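Local structure of methylenetetrahydrofolate--tRNA-(uracil-5-)-methyltransferase TrmFO (Thermus thermophilus, 3G5S) at residues 260-265 with 272-277. The protein catalyses the folate-dependent methylation of uridine 54 to 5-methyluridine in tRNAs, using FAD as cofactor. Sequence-based numbering, arbitrary orientation.
With GSH (glutathione), chain C; EDO (1,2-ethanediol), chain G.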
ATOM      1  N   VAL A 260     -20.211 -15.256  -2.436  1.00 12.35           N
ATOM      2  CA  VAL A 260     -19.108 -14.312  -2.430  1.00 11.81           C
ATOM      3  C   VAL A 260     -17.882 -15.092  -2.887  1.00 11.80           C
ATOM      4  O   VAL A 260     -17.584 -16.172  -2.361  1.00 12.53           O
ATOM      5  CB  VAL A 260     -18.878 -13.708  -1.038  1.00 12.96           C
ATOM      6  CG1 VAL A 260     -17.604 -12.875  -1.016  1.00 14.12           C
ATOM      7  CG2 VAL A 260     -20.085 -12.875  -0.623  1.00 14.14           C
ATOM      8  N   GLN A 261     -17.181 -14.561  -3.885  1.00 11.73           N
ATOM      9  CA  GLN A 261     -15.979 -15.207  -4.375  1.00 11.98           C
ATOM     10  C   GLN A 261     -14.748 -14.564  -3.770  1.00 11.22           C
ATOM     11  O   GLN A 261     -14.731 -13.354  -3.536  1.00 12.46           O
ATOM     12  CB  GLN A 261     -15.879 -15.075  -5.887  1.00 13.16           C
ATOM     13  CG  GLN A 261     -16.955 -15.779  -6.648  1.00 15.20           C
ATOM     14  CD  GLN A 261     -16.597 -15.892  -8.098  1.00 15.74           C
ATOM     15  OE1 GLN A 261     -16.407 -14.882  -8.782  1.00 16.74           O
ATOM     16  NE2 GLN A 261     -16.472 -17.121  -8.582  1.00 16.72           N
ATOM     17  N   LEU A 262     -13.714 -15.368  -3.546  1.00 11.28           N
ATOM     18  CA  LEU A 262     -12.425 -14.855  -3.110  1.00 11.65           C
ATOM     19  C   LEU A 262     -11.350 -15.296  -4.078  1.00 10.98           C
ATOM     20  O   LEU A 262     -11.407 -16.399  -4.624  1.00 12.28           O
ATOM     21  CB  LEU A 262     -12.077 -15.326  -1.700  1.00 13.17           C
ATOM     22  CG  LEU A 262     -12.960 -14.726  -0.601  1.00 16.56           C
ATOM     23  CD1 LEU A 262     -14.154 -15.608  -0.364  1.00 18.58           C
ATOM     24  CD2 LEU A 262     -12.166 -14.543   0.678  1.00 17.23           C
ATOM     25  N   ARG A 263     -10.374 -14.425  -4.301  1.00 11.49           N
ATOM     26  CA  ARG A 263      -9.273 -14.760  -5.193  1.00 13.02           C
ATOM     27  C   ARG A 263      -7.936 -14.535  -4.510  1.00 11.51           C
ATOM     28  O   ARG A 263      -7.791 -13.661  -3.657  1.00 11.85           O
ATOM     29  CB  ARG A 263      -9.342 -13.962  -6.493  1.00 16.18           C
ATOM     30  CG  ARG A 263      -8.866 -12.544  -6.388  1.00 18.43           C
ATOM     31  CD  ARG A 263      -8.689 -11.920  -7.767  1.00 18.64           C
ATOM     32  NE  ARG A 263      -7.729 -10.838  -7.672  1.00 18.69           N
ATOM     33  CZ  ARG A 263      -7.285 -10.105  -8.687  1.00 18.09           C
ATOM     34  NH1 ARG A 263      -7.718 -10.308  -9.927  1.00 18.56           N
ATOM     35  NH2 ARG A 263      -6.396  -9.157  -8.439  1.00 17.99           N
ATOM     36  N   GLN A 264      -6.953 -15.331  -4.903  1.00 11.93           N
ATOM     37  CA  GLN A 264      -5.619 -15.236  -4.340  1.00 11.74           C
ATOM     38  C   GLN A 264      -4.894 -13.986  -4.853  1.00 11.17           C
ATOM     39  O   GLN A 264      -4.845 -13.742  -6.063  1.00 12.37           O
ATOM     40  CB  GLN A 264      -4.835 -16.497  -4.688  1.00 12.64           C
ATOM     41  CG  GLN A 264      -3.446 -16.525  -4.107  1.00 13.56           C
ATOM     42  CD  GLN A 264      -2.713 -17.820  -4.381  1.00 15.17           C
ATOM     43  OE1 GLN A 264      -1.480 -17.855  -4.377  1.00 17.17           O
ATOM     44  NE2 GLN A 264      -3.458 -18.890  -4.630  1.00 16.61           N
ATOM     45  N   GLU A 265      -4.323 -13.205  -3.937  1.00 10.87           N
ATOM     46  CA  GLU A 265      -3.612 -11.986  -4.319  1.00 11.54           C
ATOM     47  C   GLU A 265      -2.095 -12.131  -4.251  1.00 12.23           C
ATOM     48  O   GLU A 265      -1.383 -11.608  -5.104  1.00 14.74           O
ATOM     49  CB  GLU A 265      -4.034 -10.809  -3.443  1.00 12.68           C
ATOM     50  CG  GLU A 265      -5.483 -10.404  -3.600  1.00 13.63           C
ATOM     51  CD  GLU A 265      -5.863  -9.989  -5.019  1.00 15.20           C
ATOM     52  OE1 GLU A 265      -4.973  -9.709  -5.850  1.00 15.43           O
ATOM     53  OE2 GLU A 265      -7.076  -9.934  -5.295  1.00 18.18           O
ATOM     54  N   TRP A 272      -6.336 -13.305   0.397  1.00 10.85           N
ATOM     55  CA  TRP A 272      -7.411 -13.512  -0.565  1.00 10.59           C
ATOM     56  C   TRP A 272      -8.403 -12.361  -0.511  1.00 10.13           C
ATOM     57  O   TRP A 272      -8.893 -11.998   0.563  1.00 11.08           O
ATOM     58  CB  TRP A 272      -8.120 -14.848  -0.290  1.00 11.56           C
ATOM     59  CG  TRP A 272      -7.256 -16.034  -0.630  1.00 12.24           C
ATOM     60  CD1 TRP A 272      -6.048 -16.357  -0.077  1.00 13.57           C
ATOM     61  CD2 TRP A 272      -7.520 -17.030  -1.626  1.00 12.24           C
ATOM     62  NE1 TRP A 272      -5.548 -17.495  -0.667  1.00 14.45           N
ATOM     63  CE2 TRP A 272      -6.434 -17.929  -1.617  1.00 12.87           C
ATOM     64  CE3 TRP A 272      -8.568 -17.247  -2.521  1.00 12.59           C
ATOM     65  CZ2 TRP A 272      -6.370 -19.028  -2.469  1.00 14.91           C
ATOM     66  CZ3 TRP A 272      -8.506 -18.337  -3.363  1.00 14.06           C
ATOM     67  CH2 TRP A 272      -7.416 -19.216  -3.331  1.00 15.39           C
ATOM     68  N   SER A 273      -8.693 -11.775  -1.669  1.00 10.53           N
ATOM     69  CA  SER A 273      -9.620 -10.651  -1.719  1.00 10.90           C
ATOM     70  C   SER A 273     -11.031 -11.106  -2.051  1.00 10.58           C
ATOM     71  O   SER A 273     -11.230 -12.118  -2.718  1.00 11.30           O
ATOM     72  CB  SER A 273      -9.173  -9.600  -2.737  1.00 12.34           C
ATOM     73  OG  SER A 273      -9.320 -10.082  -4.056  1.00 13.60           O
ATOM     74  N   LEU A 274     -12.009 -10.337  -1.587  1.00 10.74           N
ATOM     75  CA  LEU A 274     -13.396 -10.537  -1.976  1.00 11.16           C
ATOM     76  C   LEU A 274     -13.632  -9.917  -3.348  1.00 11.06           C
ATOM     77  O   LEU A 274     -13.520  -8.702  -3.515  1.00 13.42           O
ATOM     78  CB  LEU A 274     -14.344  -9.905  -0.962  1.00 11.68           C
ATOM     79  CG  LEU A 274     -14.607 -10.688   0.323  1.00 12.19           C
ATOM     80  CD1 LEU A 274     -13.347 -10.836   1.164  1.00 12.49           C
ATOM     81  CD2 LEU A 274     -15.705 -10.015   1.122  1.00 14.26           C
ATOM     82  N   VAL A 275     -13.963 -10.748  -4.325  1.00 11.13           N
ATOM     83  CA  VAL A 275     -14.036 -10.306  -5.711  1.00 11.96           C
ATOM     84  C   VAL A 275     -15.252  -9.421  -5.946  1.00 11.92           C
ATOM     85  O   VAL A 275     -16.377  -9.811  -5.651  1.00 12.73           O
ATOM     86  CB  VAL A 275     -14.071 -11.519  -6.667  1.00 14.24           C
ATOM     87  CG1 VAL A 275     -14.231 -11.059  -8.111  1.00 17.03           C
ATOM     88  CG2 VAL A 275     -12.810 -12.358  -6.500  1.00 15.03           C
ATOM     89  N   GLY A 276     -15.025  -8.221  -6.468  1.00 12.06           N
ATOM     90  CA  GLY A 276     -16.123  -7.328  -6.783  1.00 12.97           C
ATOM     91  C   GLY A 276     -16.704  -6.605  -5.581  1.00 12.56           C
ATOM     92  O   GLY A 276     -17.814  -6.081  -5.656  1.00 14.21           O
ATOM     93  N   PHE A 277     -15.946  -6.558  -4.484  1.00 11.67           N
ATOM     94  CA  PHE A 277     -16.403  -5.916  -3.253  1.00 11.56           C
ATOM     95  C   PHE A 277     -15.713  -4.589  -2.962  1.00 11.47           C
ATOM     96  O   PHE A 277     -15.481  -4.228  -1.815  1.00 12.19           O
ATOM     97  CB  PHE A 277     -16.346  -6.889  -2.069  1.00 13.10           C
ATOM     98  CG  PHE A 277     -17.599  -7.701  -1.933  1.00 13.05           C
ATOM     99  CD1 PHE A 277     -17.859  -8.760  -2.789  1.00 13.40           C
ATOM    100  CD2 PHE A 277     -18.560  -7.360  -0.998  1.00 14.40           C
ATOM    101  CE1 PHE A 277     -19.047  -9.477  -2.687  1.00 14.09           C
ATOM    102  CE2 PHE A 277     -19.740  -8.072  -0.897  1.00 15.27           C
ATOM    103  CZ  PHE A 277     -19.984  -9.132  -1.737  1.00 15.09           C
TER
HETATM  104  N1  GSH C 445      -7.941   0.407  -9.737  1.00 19.92           N
HETATM  105  CA1 GSH C 445      -7.486  -0.331 -10.900  0.85 23.74           C
HETATM  106  C1  GSH C 445      -7.961   0.275 -12.211  0.96 25.82           C
HETATM  107  O11 GSH C 445      -8.632   1.497 -12.178  0.79 27.54           O
HETATM  108  O12 GSH C 445      -7.516  -0.129 -13.235  0.75 27.37           O
HETATM  109  CB1 GSH C 445      -7.744  -1.833 -10.821  0.92 22.02           C
HETATM  110  CG1 GSH C 445      -9.124  -2.336 -11.230  0.85 20.65           C
HETATM  111  CD1 GSH C 445     -10.312  -2.008 -10.329  0.78 20.34           C
HETATM  112  OE1 GSH C 445     -10.248  -1.213  -9.447  0.78 20.94           O
HETATM  113  N2  GSH C 445     -11.531  -2.725 -10.576  0.76 20.07           N
HETATM  114  CA2 GSH C 445     -12.660  -2.561  -9.716  0.90 19.80           C
HETATM  115  C2  GSH C 445     -12.875  -3.767  -8.806  0.89 19.19           C
HETATM  116  O2  GSH C 445     -13.474  -4.712  -9.199  0.89 21.38           O
HETATM  117  CB2 GSH C 445     -13.862  -2.275 -10.601  0.88 20.69           C
HETATM  118  SG2 GSH C 445     -15.388  -1.792  -9.765  0.80 22.26           S
HETATM  119  N3  GSH C 445     -12.754  -3.539  -7.379  0.92 17.58           N
HETATM  120  CA3 GSH C 445     -13.119  -4.594  -6.458  0.92 18.08           C
HETATM  121  C3  GSH C 445     -12.105  -5.725  -6.370  0.83 18.59           C
HETATM  122  O31 GSH C 445     -12.427  -6.857  -6.187  0.90 19.09           O
HETATM  123  O32 GSH C 445     -10.825  -5.416  -6.787  0.80 19.48           O
HETATM  124  C1  EDO G 449      -0.733 -14.266  -7.260  1.00 19.72           C
HETATM  125  O1  EDO G 449       0.416 -13.465  -6.954  1.00 20.03           O
HETATM  126  C2  EDO G 449      -1.216 -14.015  -8.685  1.00 19.74           C
HETATM  127  O2  EDO G 449      -0.087 -13.842  -9.542  1.00 20.20           O
HETATM  128  O   HOH W   1     -17.866 -12.055  -5.038  1.00 14.50           O
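Glu265 OE2, just past the end of one strand of a beta hairpin, takes two donors: Ser273 OG from the partner strand, 2.6 Å away, comes to its anti lone pair, and Arg263 NE from its own side, also at 2.6 Å, meets it from above the carboxylate plane in a salt bridge. Arg263 approaches side-on, its NH2 bonding Glu265 OE1 through the syn lone pair and also reaching Glu388 O. Ser273 and Arg263 share one face of the sheet; chi1 of 70° sets Ser273 OG between the backbone N and the carbonyl carbon, 3.4 Å from Arg263 CG. An alanine in place of Glu265 would probably leave Arg263 NE without its salt bridge and Ser273 OG without this acceptor. The hairpin, strands 258-264 and 271-274, lies in the antiparallel sheet. Arg263 and Ser273 form a hydrogen-bonded pair, and past the last strand residue Val275 N still bonds Gln261 O, nearly straight at 171°. On the other face Gln264 CB lies over the Trp272 ring, 3.8 Å from the centroid of its six-membered ring, a CH-pi contact, while Leu262 O lies at the ring edge. Leu262 and Leu274 run side by side, and Val260 CG2 packs against Phe277 CZ. At the end of the strand, a type II turn from Leu274 to Phe277 helps line the glutathione pocket: Gly276, at positive phi, gives its N-H to glutathione O31 at 2.9 Å.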